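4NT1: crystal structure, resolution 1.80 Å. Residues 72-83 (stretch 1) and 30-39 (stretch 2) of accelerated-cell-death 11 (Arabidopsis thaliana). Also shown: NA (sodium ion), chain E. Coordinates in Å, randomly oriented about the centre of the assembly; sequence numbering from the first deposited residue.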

# COMPACT_ATOMS: atom_id res chain seq x y z
N ALA A 72 11.61 1.23 13.25
CA ALA A 72 12.82 0.43 13.04
C ALA A 72 13.82 1.06 12.06
O ALA A 72 15.01 0.80 12.12
CB ALA A 72 12.44 -0.98 12.57
N SER A 73 13.31 1.90 11.16
CA SER A 73 14.13 2.44 10.09
C SER A 73 15.37 3.20 10.57
O SER A 73 16.30 3.40 9.80
CB SER A 73 13.28 3.34 9.16
OG SER A 73 12.91 4.55 9.80
N SER A 74 15.38 3.63 11.83
CA SER A 74 16.52 4.41 12.33
C SER A 74 17.81 3.60 12.36
O SER A 74 18.91 4.16 12.42
CB SER A 74 16.22 5.00 13.71
OG SER A 74 15.91 3.96 14.63
N SER A 75 17.69 2.28 12.28
CA SER A 75 18.84 1.39 12.36
C SER A 75 19.05 0.55 11.10
O SER A 75 19.89 -0.37 11.10
CB SER A 75 18.69 0.45 13.56
OG SER A 75 17.56 -0.40 13.40
N ILE A 76 18.31 0.83 10.04
CA ILE A 76 18.42 0.02 8.83
C ILE A 76 18.70 0.90 7.63
O ILE A 76 18.05 1.91 7.47
CB ILE A 76 17.11 -0.71 8.55
CG1 ILE A 76 16.48 -1.22 9.85
CG2 ILE A 76 17.33 -1.84 7.55
CD1 ILE A 76 15.05 -1.73 9.68
N SER A 77 19.63 0.51 6.77
CA SER A 77 19.95 1.36 5.61
C SER A 77 18.99 1.15 4.45
O SER A 77 18.21 2.05 4.12
CB SER A 77 21.38 1.13 5.14
OG SER A 77 21.60 -0.22 4.79
N THR A 78 19.03 -0.03 3.84
CA THR A 78 18.26 -0.28 2.63
C THR A 78 17.41 -1.55 2.75
O THR A 78 17.67 -2.39 3.60
CB THR A 78 19.17 -0.49 1.39
OG1 THR A 78 19.90 -1.72 1.53
CG2 THR A 78 20.14 0.69 1.24
N LEU A 79 16.39 -1.68 1.89
CA LEU A 79 15.51 -2.84 1.94
C LEU A 79 16.26 -4.14 1.71
O LEU A 79 15.98 -5.15 2.36
CB LEU A 79 14.35 -2.70 0.95
CG LEU A 79 13.32 -1.61 1.24
CD1 LEU A 79 12.29 -1.51 0.12
CD2 LEU A 79 12.61 -1.83 2.58
N VAL A 80 17.23 -4.11 0.80
CA VAL A 80 18.05 -5.30 0.52
C VAL A 80 18.83 -5.74 1.75
O VAL A 80 18.82 -6.91 2.12
CB VAL A 80 19.01 -5.05 -0.67
CG1 VAL A 80 20.13 -6.08 -0.68
CG2 VAL A 80 18.23 -5.08 -1.98
N VAL A 81 19.51 -4.79 2.39
CA VAL A 81 20.27 -5.09 3.60
C VAL A 81 19.36 -5.63 4.69
O VAL A 81 19.69 -6.61 5.35
CB VAL A 81 21.07 -3.86 4.08
CG1 VAL A 81 21.58 -4.04 5.50
CG2 VAL A 81 22.23 -3.59 3.12
N MET A 82 18.20 -4.99 4.84
CA MET A 82 17.20 -5.39 5.83
C MET A 82 16.80 -6.86 5.63
O MET A 82 16.80 -7.65 6.58
CB MET A 82 15.97 -4.49 5.69
CG MET A 82 14.96 -4.60 6.81
SD MET A 82 13.51 -3.57 6.47
CE MET A 82 12.66 -4.60 5.26
N MET A 83 16.47 -7.22 4.40
CA MET A 83 16.05 -8.59 4.10
C MET A 83 17.19 -9.58 4.22
O MET A 83 16.99 -10.69 4.71
CB MET A 83 15.39 -8.68 2.73
CG MET A 83 14.04 -8.03 2.71
SD MET A 83 13.29 -8.06 1.09
CE MET A 83 12.83 -9.79 0.96
NA NA E . 17.62 4.60 8.08
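Stretch 2, residues 30-39: PEVPVTQFSH

Stretch 2 runs in extended form from Pro-30 to Pro-33, then turns into a helix from Val-34 to His-39. Pro-33 is the N-cap. Stretch 1 ends in a helix too, from Leu-79 to Met-83, with Thr-78 at its N-cap; Thr-78 OG1 accepts from Val-81 N at 3.2 Å. The two helix axes approach to 11.1 Å, and their N-to-C directions differ by 100°, so the helices cross nearly at right angles.

The backbones meet just before these helices, in a single beta bridge between Thr-78 and Pro-33, CA to CA 4.3 Å. Two hydrogen bonds hold it: Val-34 N to Ser-77 O, 2.9 Å, and Leu-79 N to Val-32 O, 3.0 Å. The same carbonyls receive CA-H contacts, Pro-33 CA to Ser-77 O at 3.3 Å and Thr-78 CA to Val-32 O at 3.2 Å.

Val-34 is the most covered residue. Its CB points toward stretch 1. Its CG2 lies 3.7 Å from Ile-76 CG2 and 3.4 Å from Thr-78 C. Its CG1 is 3.9 Å from Ser-73 CB and 4.2 Å from Met-82 SD.

Leu-79 comes next. Its CB points sideways, but the end of the side chain comes nearer to stretch 2. Its CD1 is 3.6 Å from Val-32 CG1 and lies over one face of the Phe-37 ring, 4.2 Å from the ring centroid.

Ser-73 faces the start of the second helix, and here a sodium ion joins the stretches. The ion is bound by Ser-73 O at 2.5 Å, Thr-35 OG1 at 2.6 Å and Ile-76 O at 2.8 Å, along with two waters. One of them, water 3, also accepts from Thr-35 N and donates to Ser-77 O.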

# COMPACT_ATOMS: atom_id res chain seq x y z
N PRO A 30 19.92 0.21 -7.92
CA PRO A 30 18.90 0.80 -7.05
C PRO A 30 19.09 0.42 -5.58
O PRO A 30 19.34 -0.74 -5.26
CB PRO A 30 17.59 0.21 -7.60
CG PRO A 30 18.00 -1.10 -8.17
CD PRO A 30 19.39 -0.91 -8.72
N GLU A 31 19.01 1.41 -4.71
CA GLU A 31 19.05 1.20 -3.27
C GLU A 31 17.91 1.96 -2.64
O GLU A 31 17.89 3.19 -2.67
CB GLU A 31 20.38 1.69 -2.70
CG GLU A 31 21.58 0.87 -3.13
CD GLU A 31 22.84 1.28 -2.39
OE1 GLU A 31 23.45 2.30 -2.77
OE2 GLU A 31 23.20 0.59 -1.41
N VAL A 32 16.94 1.23 -2.10
CA VAL A 32 15.78 1.86 -1.49
C VAL A 32 16.03 2.05 -0.00
O VAL A 32 16.12 1.07 0.75
CB VAL A 32 14.53 1.02 -1.68
CG1 VAL A 32 13.33 1.73 -1.05
CG2 VAL A 32 14.29 0.72 -3.17
N PRO A 33 16.16 3.31 0.44
CA PRO A 33 16.41 3.57 1.85
C PRO A 33 15.17 3.23 2.66
O PRO A 33 14.06 3.51 2.22
CB PRO A 33 16.67 5.08 1.90
CG PRO A 33 17.02 5.46 0.49
CD PRO A 33 16.22 4.54 -0.37
N VAL A 34 15.37 2.63 3.83
CA VAL A 34 14.22 2.16 4.59
C VAL A 34 13.46 3.33 5.20
O VAL A 34 12.23 3.31 5.24
CB VAL A 34 14.62 1.11 5.66
CG1 VAL A 34 13.37 0.58 6.36
CG2 VAL A 34 15.37 -0.04 5.00
N THR A 35 14.18 4.35 5.64
CA THR A 35 13.55 5.53 6.22
C THR A 35 12.66 6.19 5.17
O THR A 35 11.46 6.36 5.39
CB THR A 35 14.58 6.53 6.80
OG1 THR A 35 15.35 5.88 7.82
CG2 THR A 35 13.89 7.76 7.40
N GLN A 36 13.23 6.52 4.01
CA GLN A 36 12.44 7.13 2.93
C GLN A 36 11.22 6.30 2.55
O GLN A 36 10.11 6.83 2.42
CB GLN A 36 13.30 7.34 1.68
CG GLN A 36 12.52 7.97 0.53
CD GLN A 36 13.43 8.47 -0.58
OE1 GLN A 36 14.67 8.46 -0.43
NE2 GLN A 36 12.85 8.89 -1.69
N PHE A 37 11.44 5.01 2.33
CA PHE A 37 10.36 4.08 1.99
C PHE A 37 9.26 4.07 3.05
O PHE A 37 8.08 4.23 2.75
CB PHE A 37 10.93 2.68 1.80
CG PHE A 37 9.88 1.62 1.61
CD1 PHE A 37 9.29 1.43 0.37
CD2 PHE A 37 9.50 0.80 2.67
CE1 PHE A 37 8.32 0.45 0.18
CE2 PHE A 37 8.53 -0.18 2.49
CZ PHE A 37 7.95 -0.36 1.25
N SER A 38 9.65 3.92 4.31
CA SER A 38 8.64 3.80 5.37
C SER A 38 7.83 5.10 5.52
O SER A 38 6.61 5.07 5.72
CB SER A 38 9.26 3.36 6.70
OG SER A 38 10.13 4.35 7.22
N HIS A 39 8.51 6.24 5.39
CA HIS A 39 7.83 7.53 5.41
C HIS A 39 6.80 7.68 4.28
O HIS A 39 5.69 8.17 4.51
CB HIS A 39 8.84 8.68 5.34
CG HIS A 39 9.59 8.92 6.62
ND1 HIS A 39 10.25 10.09 6.89
CD2 HIS A 39 9.79 8.11 7.70
CE1 HIS A 39 10.82 10.01 8.09
NE2 HIS A 39 10.55 8.82 8.60
O HOH W 1 22.07 -1.88 -0.17
O HOH W 2 17.11 -1.84 -1.64
O HOH W 3 17.18 4.38 5.81
O HOH W 4 14.46 6.74 10.89
O HOH W 5 20.13 4.71 6.94